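PDB 4XYH: kinetochore protein Mis16 from Schizosaccharomyces japonicus, which is a WD-repeat propeller that recognises histone H4 and the CENP-A chaperone Scm3, and probably helps to place CENP-A at centromeres. Local coordinates for residues V56-G61 and S389-N394; R138-N143 and L188-I193; Y329-S334 and L341-T346. All blocks are in the same frame, centred on the assembly; numbering follows the deposited sequence.

In the fold
Interaction 3 pairs two strands inside one propeller blade, whereas interactions 1 and 2 pack one blade against the next. Interaction 3 is buried and held chiefly by backbone hydrogen bonds between neighbouring strands. Interactions 1 and 2, both partly buried, lie between the innermost strands of adjoining blades; a tryptophan spans each, and asparagine or glutamine amides finish the outer loops, with water taking part in interaction 2. Neighbouring contacts touch: E57 OE1 of interaction 1 meets F139 N of interaction 2, and W390 NE1 of interaction 1 meets Q332 O of interaction 3. Interactions 2 and 3 do not touch.

Interaction 1 (V56-G61 and S389-N394)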
loop_
_atom_site.group_PDB
_atom_site.type_symbol
_atom_site.label_atom_id
_atom_site.label_comp_id
_atom_site.label_asym_id
_atom_site.label_seq_id
_atom_site.Cartn_x
_atom_site.Cartn_y
_atom_site.Cartn_z
ATOM N N VAL A 56 -5.291 3.652 0.693
ATOM C CA VAL A 56 -5.017 5.060 0.455
ATOM C C VAL A 56 -3.915 5.176 -0.587
ATOM O O VAL A 56 -2.984 4.382 -0.607
ATOM C CB VAL A 56 -4.600 5.820 1.759
ATOM C CG1 VAL A 56 -3.275 5.300 2.313
ATOM C CG2 VAL A 56 -4.486 7.319 1.503
ATOM N N GLU A 57 -4.046 6.162 -1.465
ATOM C CA GLU A 57 -3.057 6.427 -2.499
ATOM C C GLU A 57 -3.145 7.900 -2.860
ATOM O O GLU A 57 -4.248 8.432 -3.028
ATOM C CB GLU A 57 -3.285 5.547 -3.734
ATOM C CG GLU A 57 -2.051 5.422 -4.627
ATOM C CD GLU A 57 -2.306 4.646 -5.917
ATOM O OE1 GLU A 57 -3.483 4.486 -6.286
ATOM O OE2 GLU A 57 -1.331 4.203 -6.578
ATOM N N TRP A 58 -1.987 8.561 -2.946
ATOM C CA TRP A 58 -1.912 9.946 -3.427
ATOM C C TRP A 58 -2.040 9.994 -4.939
ATOM O O TRP A 58 -1.370 9.233 -5.637
ATOM C CB TRP A 58 -0.584 10.611 -3.049
ATOM C CG TRP A 58 -0.377 10.850 -1.613
ATOM C CD1 TRP A 58 0.265 10.034 -0.736
ATOM C CD2 TRP A 58 -0.793 11.993 -0.872
ATOM N NE1 TRP A 58 0.275 10.599 0.516
ATOM C CE2 TRP A 58 -0.377 11.801 0.460
ATOM C CE3 TRP A 58 -1.482 13.162 -1.204
ATOM C CZ2 TRP A 58 -0.620 12.735 1.461
ATOM C CZ3 TRP A 58 -1.726 14.086 -0.210
ATOM C CH2 TRP A 58 -1.294 13.868 1.109
ATOM N N PHE A 59 -2.874 10.898 -5.446
ATOM C CA PHE A 59 -2.881 11.184 -6.869
ATOM C C PHE A 59 -1.708 12.107 -7.232
ATOM O O PHE A 59 -1.338 13.001 -6.456
ATOM C CB PHE A 59 -4.189 11.848 -7.293
ATOM C CG PHE A 59 -5.360 10.912 -7.407
ATOM C CD1 PHE A 59 -5.552 10.164 -8.552
ATOM C CD2 PHE A 59 -6.290 10.808 -6.372
ATOM C CE1 PHE A 59 -6.654 9.317 -8.677
ATOM C CE2 PHE A 59 -7.394 9.967 -6.487
ATOM C CZ PHE A 59 -7.576 9.219 -7.648
ATOM N N PRO A 60 -1.117 11.899 -8.416
ATOM C CA PRO A 60 -0.097 12.842 -8.898
ATOM C C PRO A 60 -0.709 14.209 -9.194
ATOM O O PRO A 60 -1.862 14.277 -9.652
ATOM C CB PRO A 60 0.419 12.188 -10.193
ATOM C CG PRO A 60 -0.069 10.800 -10.161
ATOM C CD PRO A 60 -1.344 10.805 -9.368
ATOM N N GLY A 61 0.032 15.282 -8.934
ATOM C CA GLY A 61 -0.415 16.610 -9.331
ATOM C C GLY A 61 -0.948 17.476 -8.207
ATOM O O GLY A 61 -1.227 16.982 -7.123
ATOM N N SER A 389 0.898 5.683 2.038
ATOM C CA SER A 389 1.271 6.136 0.713
ATOM C C SER A 389 2.216 7.329 0.792
ATOM O O SER A 389 1.927 8.313 1.473
ATOM C CB SER A 389 0.001 6.487 -0.078
ATOM O OG SER A 389 0.292 6.977 -1.367
ATOM N N TRP A 390 3.350 7.240 0.104
ATOM C CA TRP A 390 4.200 8.414 -0.105
ATOM C C TRP A 390 3.538 9.401 -1.051
ATOM O O TRP A 390 3.071 9.014 -2.105
ATOM C CB TRP A 390 5.536 8.031 -0.699
ATOM C CG TRP A 390 6.496 7.437 0.236
ATOM C CD1 TRP A 390 6.728 6.101 0.439
ATOM C CD2 TRP A 390 7.410 8.139 1.074
ATOM N NE1 TRP A 390 7.725 5.932 1.367
ATOM C CE2 TRP A 390 8.156 7.167 1.783
ATOM C CE3 TRP A 390 7.672 9.495 1.302
ATOM C CZ2 TRP A 390 9.144 7.505 2.702
ATOM C CZ3 TRP A 390 8.654 9.831 2.223
ATOM C CH2 TRP A 390 9.379 8.837 2.911
ATOM N N ASN A 391 3.514 10.671 -0.676
ATOM C CA ASN A 391 3.093 11.746 -1.572
ATOM C C ASN A 391 4.184 11.974 -2.629
ATOM O O ASN A 391 5.318 12.268 -2.278
ATOM C CB ASN A 391 2.817 13.009 -0.743
ATOM C CG ASN A 391 2.307 14.173 -1.565
ATOM O OD1 ASN A 391 2.711 14.367 -2.701
ATOM N ND2 ASN A 391 1.418 14.970 -0.973
ATOM N N PRO A 392 3.859 11.809 -3.921
ATOM C CA PRO A 392 4.871 11.963 -4.981
ATOM C C PRO A 392 5.111 13.425 -5.381
ATOM O O PRO A 392 6.044 13.721 -6.128
ATOM C CB PRO A 392 4.257 11.192 -6.155
ATOM C CG PRO A 392 2.770 11.457 -5.989
ATOM C CD PRO A 392 2.540 11.433 -4.476
ATOM N N ASN A 393 4.262 14.316 -4.879
ATOM C CA ASN A 393 4.272 15.724 -5.240
ATOM C C ASN A 393 5.150 16.581 -4.336
ATOM O O ASN A 393 5.728 17.564 -4.784
ATOM C CB ASN A 393 2.845 16.274 -5.200
ATOM C CG ASN A 393 1.876 15.445 -6.027
ATOM O OD1 ASN A 393 2.152 15.111 -7.183
ATOM N ND2 ASN A 393 0.727 15.111 -5.435
ATOM N N ASN A 394 5.195 16.234 -3.053
ATOM C CA ASN A 394 5.966 16.972 -2.059
ATOM C C ASN A 394 7.000 16.071 -1.404
ATOM O O ASN A 394 6.764 14.886 -1.199
ATOM C CB ASN A 394 5.067 17.547 -0.965
ATOM C CG ASN A 394 4.039 18.506 -1.495
ATOM O OD1 ASN A 394 3.651 18.444 -2.660
ATOM N ND2 ASN A 394 3.583 19.406 -0.639
#
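W58 reaches across from 56-61 and spreads its indole against the backbone and side chains of 389-394. Its CB lies 3.5 Å from P392 CD, the start of the apolar contact. CG, anti to the carbonyl carbon (chi1 -67°), comes next to N391 CA, and the five-membered ring then receives N391 CB over its face, a CH-pi contact of 3.6 Å to the centroid. CD1 lies 3.1 Å from S389 OG. On the pyrrole side, NE1 gives a weak, bent hydrogen bond of 3.0 Å to S389 O, which lies at the ring edge. Further out, CE3 and CZ3 run beneath the N391 amide, with ND2 3.4 Å from CZ3, and the tip, CH2, also lies under ND2; ring and amide planes are 34° apart, and ND2 itself is bonded to Q73. The backbone of W58 is held as well, since its N donates to S389 OG at 3.2 Å. The two segments run nearly parallel, each holding the end of the innermost strand of its blade in a WD-repeat propeller, and this is where the first and last blades of the ring meet. Beyond the strands, side-chain amides do the joining. N391 OD1 turns back to accept from N393 N, an Asx turn, and from N394 N, completing an Asx motif. N393 then bridges to the other segment with both ends of its amide: ND2 donates to F59 O at 3.1 Å, in the carbonyl plane, while OD1 accepts from G61 N at 2.8 Å, the donor lying above the plane of the amide carbonyl.

Interaction 2 (R138-N143 and L188-I193)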
loop_
_atom_site.group_PDB
_atom_site.type_symbol
_atom_site.label_atom_id
_atom_site.label_comp_id
_atom_site.label_asym_id
_atom_site.label_seq_id
_atom_site.Cartn_x
_atom_site.Cartn_y
_atom_site.Cartn_z
ATOM N N ARG A 138 -6.201 1.272 -6.680
ATOM C CA ARG A 138 -5.003 1.818 -7.320
ATOM C C ARG A 138 -5.316 2.466 -8.683
ATOM O O ARG A 138 -6.035 1.877 -9.497
ATOM C CB ARG A 138 -3.968 0.701 -7.496
ATOM C CG ARG A 138 -3.447 0.101 -6.175
ATOM C CD ARG A 138 -2.592 1.121 -5.409
ATOM N NE ARG A 138 -2.028 0.618 -4.157
ATOM C CZ ARG A 138 -2.546 0.850 -2.950
ATOM N NH1 ARG A 138 -3.662 1.561 -2.827
ATOM N NH2 ARG A 138 -1.947 0.371 -1.860
ATOM N N PHE A 139 -4.762 3.650 -8.950
ATOM C CA PHE A 139 -5.034 4.337 -10.216
ATOM C C PHE A 139 -4.039 3.854 -11.295
ATOM O O PHE A 139 -2.902 3.527 -10.997
ATOM C CB PHE A 139 -4.971 5.870 -10.042
ATOM C CG PHE A 139 -3.595 6.402 -9.671
ATOM C CD1 PHE A 139 -2.583 6.498 -10.622
ATOM C CD2 PHE A 139 -3.321 6.815 -8.368
ATOM C CE1 PHE A 139 -1.304 6.968 -10.279
ATOM C CE2 PHE A 139 -2.051 7.300 -8.016
ATOM C CZ PHE A 139 -1.042 7.375 -8.975
ATOM N N MET A 140 -4.473 3.773 -12.546
ATOM C CA MET A 140 -3.558 3.353 -13.615
ATOM C C MET A 140 -2.484 4.440 -13.783
ATOM O O MET A 140 -2.827 5.606 -13.929
ATOM C CB MET A 140 -4.330 3.128 -14.906
ATOM C CG MET A 140 -3.520 2.477 -15.992
ATOM S SD MET A 140 -4.532 2.104 -17.416
ATOM C CE MET A 140 -4.648 3.731 -18.175
ATOM N N PRO A 141 -1.188 4.081 -13.678
ATOM C CA PRO A 141 -0.155 5.132 -13.709
ATOM C C PRO A 141 -0.108 5.929 -15.019
ATOM O O PRO A 141 0.209 7.108 -14.963
ATOM C CB PRO A 141 1.162 4.363 -13.486
ATOM C CG PRO A 141 0.838 2.925 -13.587
ATOM C CD PRO A 141 -0.637 2.785 -13.263
ATOM N N GLN A 142 -0.444 5.323 -16.150
ATOM C CA GLN A 142 -0.435 6.026 -17.446
ATOM C C GLN A 142 -1.652 6.924 -17.644
ATOM O O GLN A 142 -1.703 7.708 -18.583
ATOM C CB GLN A 142 -0.360 5.018 -18.601
ATOM C CG GLN A 142 0.874 4.121 -18.581
ATOM C CD GLN A 142 0.653 2.820 -17.807
ATOM O OE1 GLN A 142 -0.328 2.667 -17.058
ATOM N NE2 GLN A 142 1.553 1.867 -18.010
ATOM N N ASN A 143 -2.639 6.772 -16.763
ATOM C CA ASN A 143 -3.829 7.618 -16.754
ATOM C C ASN A 143 -4.644 7.460 -15.466
ATOM O O ASN A 143 -5.497 6.591 -15.385
ATOM C CB ASN A 143 -4.699 7.310 -17.982
ATOM C CG ASN A 143 -6.030 8.063 -17.973
ATOM O OD1 ASN A 143 -6.234 8.990 -17.161
ATOM N ND2 ASN A 143 -6.944 7.676 -18.880
ATOM N N LEU A 188 -2.979 -6.279 -5.607
ATOM C CA LEU A 188 -3.405 -5.523 -6.785
ATOM C C LEU A 188 -2.294 -4.598 -7.268
ATOM O O LEU A 188 -1.703 -3.876 -6.477
ATOM C CB LEU A 188 -4.656 -4.697 -6.470
ATOM C CG LEU A 188 -5.132 -3.694 -7.534
ATOM C CD1 LEU A 188 -5.610 -4.416 -8.760
ATOM C CD2 LEU A 188 -6.265 -2.835 -6.980
ATOM N N GLY A 189 -2.010 -4.602 -8.564
ATOM C CA GLY A 189 -0.986 -3.720 -9.077
ATOM C C GLY A 189 -1.033 -3.584 -10.586
ATOM O O GLY A 189 -1.219 -4.584 -11.302
ATOM N N TRP A 190 -0.869 -2.352 -11.061
ATOM C CA TRP A 190 -0.797 -2.077 -12.488
ATOM C C TRP A 190 0.596 -2.311 -13.065
ATOM O O TRP A 190 1.616 -2.217 -12.361
ATOM C CB TRP A 190 -1.185 -0.642 -12.776
ATOM C CG TRP A 190 -2.603 -0.314 -12.521
ATOM C CD1 TRP A 190 -3.134 0.231 -11.387
ATOM C CD2 TRP A 190 -3.684 -0.457 -13.448
ATOM N NE1 TRP A 190 -4.486 0.436 -11.559
ATOM C CE2 TRP A 190 -4.846 0.011 -12.811
ATOM C CE3 TRP A 190 -3.779 -0.929 -14.760
ATOM C CZ2 TRP A 190 -6.093 0.013 -13.442
ATOM C CZ3 TRP A 190 -5.022 -0.928 -15.383
ATOM C CH2 TRP A 190 -6.157 -0.460 -14.722
ATOM N N ASN A 191 0.617 -2.625 -14.355
ATOM C CA ASN A 191 1.834 -2.699 -15.139
ATOM C C ASN A 191 2.274 -1.281 -15.530
ATOM O O ASN A 191 1.466 -0.494 -16.041
ATOM C CB ASN A 191 1.586 -3.574 -16.370
ATOM C CG ASN A 191 2.878 -4.008 -17.063
ATOM O OD1 ASN A 191 3.725 -3.181 -17.420
ATOM N ND2 ASN A 191 3.031 -5.317 -17.250
ATOM N N PHE A 192 3.535 -0.941 -15.271
ATOM C CA PHE A 192 4.035 0.415 -15.536
ATOM C C PHE A 192 4.502 0.622 -16.987
ATOM O O PHE A 192 4.642 1.750 -17.441
ATOM C CB PHE A 192 5.175 0.748 -14.577
ATOM C CG PHE A 192 4.768 0.719 -13.135
ATOM C CD1 PHE A 192 4.144 1.819 -12.564
ATOM C CD2 PHE A 192 4.993 -0.417 -12.352
ATOM C CE1 PHE A 192 3.748 1.797 -11.230
ATOM C CE2 PHE A 192 4.607 -0.444 -11.024
ATOM C CZ PHE A 192 3.976 0.668 -10.460
ATOM N N ILE A 193 4.745 -0.472 -17.702
ATOM C CA ILE A 193 5.233 -0.403 -19.076
ATOM C C ILE A 193 4.110 -0.650 -20.091
ATOM O O ILE A 193 3.972 0.069 -21.079
ATOM C CB ILE A 193 6.359 -1.422 -19.303
ATOM C CG1 ILE A 193 7.510 -1.151 -18.331
ATOM C CG2 ILE A 193 6.819 -1.403 -20.752
ATOM C CD1 ILE A 193 7.951 0.306 -18.296
HETATM O O HOH W 1 -1.295 0.085 -16.788
HETATM O O HOH W 2 3.206 2.555 -20.320
#
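L188 makes the first contact from its segment, placing CD2 4.1 Å from CG of R138, whose guanidinium leads away to a salt bridge with D387. W190 comes next and makes the largest single contribution. Its NE1 donates an almost straight hydrogen bond of 3.0 Å (168°) to R138 O, which lies in the plane of the indole although the N-H arrives from well above the plane of that carbonyl. M140 lies over the ring: its CA sits 3.6 Å from the centroid of the five-membered ring, a CH-pi contact, CG follows near CE3, and SD reaches the six-membered ring obliquely at 4.2 Å from the centroid, a Met-aromatic contact. An alanine at W190 would probably leave R138 O without this donor and open a gap beneath M140, with only CB remaining beside P141 CD. N191 contributes its carbonyl, which accepts from Q142 NE2 at 3.1 Å and from a water that also donates to Q142 OE1. Q142 reaches it through a chain bent at chi2 (91°). F192 turns its CD1 to P141 CG, 3.6 Å away, the two side chains crossing at about a right angle. I193 N closes an Asx turn onto N191 OD1, while N191 ND2 donates to E248 O, and a second water links Q142 NE2 to I193 O. The segments hold the ends of strands 136-140 and 187-190, the first strands of consecutive blades, and the turns after them; strand 146-150 adds I146 and A148 against W190, and strand 197-201 packs L198 against both L188 and W190.

Interaction 3 (Y329-S334 and L341-T346); sequences YNVQWS and LVTSST
Y329 and N330 both face S344 where strands 329-333 and 341-345 run antiparallel, their axes 169° apart and 4.6 Å apart at closest approach. This is a classic beta bulge. Y329 N donates to S344 O at 2.8 Å, while N330 N makes only a weak bond of 3.3 Å to the S344 hydroxyl oxygen, OG. Past the bulge the pairing becomes regular: Q332 and V342 form a hydrogen-bonded pair, with Q332 N donating to V342 O and V342 N to Q332 O at 2.8 Å, flanked by the non-hydrogen-bonded pairs V331 with T343 and W333 with L341. Nearer the bulge, N330 O lies close to T343 CA, a CA-H...O contact. The hairpin forms the first two strands of a WD-repeat blade, and T343 marks the repeat's signature: its OG1 is hydrogen-bonded to both H324 and W353, as in the histidine, serine or threonine and tryptophan network of such repeats. The side chains on the same face as T343 are mainly apolar: V331, L341 and the indole of W333. L341 CG lies in the crowded position between backbone N and carbonyl carbon (chi1 80°), and the side chain runs beside W333, pointing the same way. Its CB rests over the six-membered ring, 3.6 Å from W333 CE3, in a CH-pi contact, while CD1 touches V331 CG2 at 3.8 Å. W333 NE1 is bonded to A288 O, and A298 of strand 296-301 touches V331, W333 and L341, extending this packing to the preceding blade. On the opposite face V342 CG1 lies 3.3 Å from Q332 O and meets Q332 CB as well, and V342 also packs on W390 of the following blade.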
loop_
_atom_site.group_PDB
_atom_site.type_symbol
_atom_site.label_atom_id
_atom_site.label_comp_id
_atom_site.label_asym_id
_atom_site.label_seq_id
_atom_site.Cartn_x
_atom_site.Cartn_y
_atom_site.Cartn_z
ATOM N N TYR A 329 3.258 -5.112 7.976
ATOM C CA TYR A 329 2.263 -5.235 6.920
ATOM C C TYR A 329 2.668 -4.482 5.643
ATOM O O TYR A 329 2.877 -5.078 4.601
ATOM C CB TYR A 329 0.914 -4.731 7.435
ATOM C CG TYR A 329 -0.258 -5.010 6.520
ATOM C CD1 TYR A 329 -0.623 -6.317 6.204
ATOM C CD2 TYR A 329 -1.031 -3.963 5.991
ATOM C CE1 TYR A 329 -1.711 -6.578 5.365
ATOM C CE2 TYR A 329 -2.132 -4.214 5.151
ATOM C CZ TYR A 329 -2.468 -5.525 4.842
ATOM O OH TYR A 329 -3.546 -5.801 4.010
ATOM N N ASN A 330 2.781 -3.168 5.732
ATOM C CA ASN A 330 3.051 -2.363 4.557
ATOM C C ASN A 330 4.545 -2.090 4.410
ATOM O O ASN A 330 5.267 -1.983 5.396
ATOM C CB ASN A 330 2.272 -1.036 4.619
ATOM C CG ASN A 330 0.763 -1.241 4.749
ATOM O OD1 ASN A 330 0.111 -0.689 5.650
ATOM N ND2 ASN A 330 0.199 -2.038 3.843
ATOM N N VAL A 331 4.998 -1.972 3.171
ATOM C CA VAL A 331 6.359 -1.564 2.904
ATOM C C VAL A 331 6.326 -0.720 1.634
ATOM O O VAL A 331 5.766 -1.138 0.635
ATOM C CB VAL A 331 7.311 -2.786 2.774
ATOM C CG1 VAL A 331 6.796 -3.816 1.744
ATOM C CG2 VAL A 331 8.706 -2.338 2.457
ATOM N N GLN A 332 6.872 0.493 1.689
ATOM C CA GLN A 332 6.845 1.386 0.532
ATOM C C GLN A 332 8.119 2.205 0.434
ATOM O O GLN A 332 8.502 2.900 1.388
ATOM C CB GLN A 332 5.655 2.335 0.593
ATOM C CG GLN A 332 4.310 1.642 0.561
ATOM C CD GLN A 332 3.656 1.724 -0.789
ATOM O OE1 GLN A 332 3.022 0.766 -1.248
ATOM N NE2 GLN A 332 3.799 2.877 -1.440
ATOM N N TRP A 333 8.758 2.149 -0.729
ATOM C CA TRP A 333 9.960 2.931 -0.965
ATOM C C TRP A 333 9.612 4.397 -1.195
ATOM O O TRP A 333 8.612 4.698 -1.836
ATOM C CB TRP A 333 10.711 2.381 -2.168
ATOM C CG TRP A 333 11.256 1.025 -1.956
ATOM C CD1 TRP A 333 10.691 -0.156 -2.340
ATOM C CD2 TRP A 333 12.482 0.689 -1.299
ATOM N NE1 TRP A 333 11.491 -1.205 -1.965
ATOM C CE2 TRP A 333 12.600 -0.711 -1.327
ATOM C CE3 TRP A 333 13.494 1.440 -0.691
ATOM C CZ2 TRP A 333 13.697 -1.383 -0.776
ATOM C CZ3 TRP A 333 14.582 0.773 -0.147
ATOM C CH2 TRP A 333 14.676 -0.627 -0.192
ATOM N N SER A 334 10.421 5.315 -0.678
ATOM C CA SER A 334 10.244 6.721 -1.056
ATOM C C SER A 334 10.400 6.886 -2.579
ATOM O O SER A 334 11.314 6.327 -3.175
ATOM C CB SER A 334 11.249 7.614 -0.321
ATOM O OG SER A 334 11.413 8.863 -0.990
ATOM N N LEU A 341 12.853 3.973 2.897
ATOM C CA LEU A 341 11.583 3.251 2.817
ATOM C C LEU A 341 10.795 3.362 4.125
ATOM O O LEU A 341 11.336 3.713 5.173
ATOM C CB LEU A 341 11.795 1.775 2.457
ATOM C CG LEU A 341 12.224 0.798 3.547
ATOM C CD1 LEU A 341 12.065 -0.649 3.096
ATOM C CD2 LEU A 341 13.666 1.066 3.890
ATOM N N VAL A 342 9.502 3.090 4.037
ATOM C CA VAL A 342 8.607 3.225 5.162
ATOM C C VAL A 342 7.871 1.892 5.362
ATOM O O VAL A 342 7.566 1.192 4.389
ATOM C CB VAL A 342 7.611 4.402 4.944
ATOM C CG1 VAL A 342 6.588 4.093 3.841
ATOM C CG2 VAL A 342 6.909 4.709 6.207
ATOM N N THR A 343 7.630 1.527 6.620
ATOM C CA THR A 343 6.920 0.302 6.951
ATOM C C THR A 343 5.857 0.583 8.014
ATOM O O THR A 343 5.914 1.597 8.711
ATOM C CB THR A 343 7.874 -0.806 7.471
ATOM O OG1 THR A 343 8.493 -0.384 8.695
ATOM C CG2 THR A 343 8.956 -1.113 6.451
ATOM N N SER A 344 4.892 -0.325 8.132
ATOM C CA SER A 344 3.780 -0.170 9.060
ATOM C C SER A 344 3.517 -1.513 9.708
ATOM O O SER A 344 3.749 -2.563 9.100
ATOM C CB SER A 344 2.516 0.327 8.355
ATOM O OG SER A 344 1.767 -0.759 7.811
ATOM N N SER A 345 3.002 -1.478 10.924
ATOM C CA SER A 345 2.899 -2.691 11.702
ATOM C C SER A 345 1.655 -2.725 12.585
ATOM O O SER A 345 1.020 -1.702 12.852
ATOM C CB SER A 345 4.162 -2.854 12.553
ATOM O OG SER A 345 4.043 -3.925 13.465
ATOM N N THR A 346 1.314 -3.927 13.024
ATOM C CA THR A 346 0.267 -4.134 14.011
ATOM C C THR A 346 0.658 -3.495 15.357
ATOM O O THR A 346 -0.199 -3.212 16.192
ATOM C CB THR A 346 -0.014 -5.643 14.174
ATOM O OG1 THR A 346 -0.471 -6.159 12.919
ATOM C CG2 THR A 346 -1.084 -5.905 15.225
#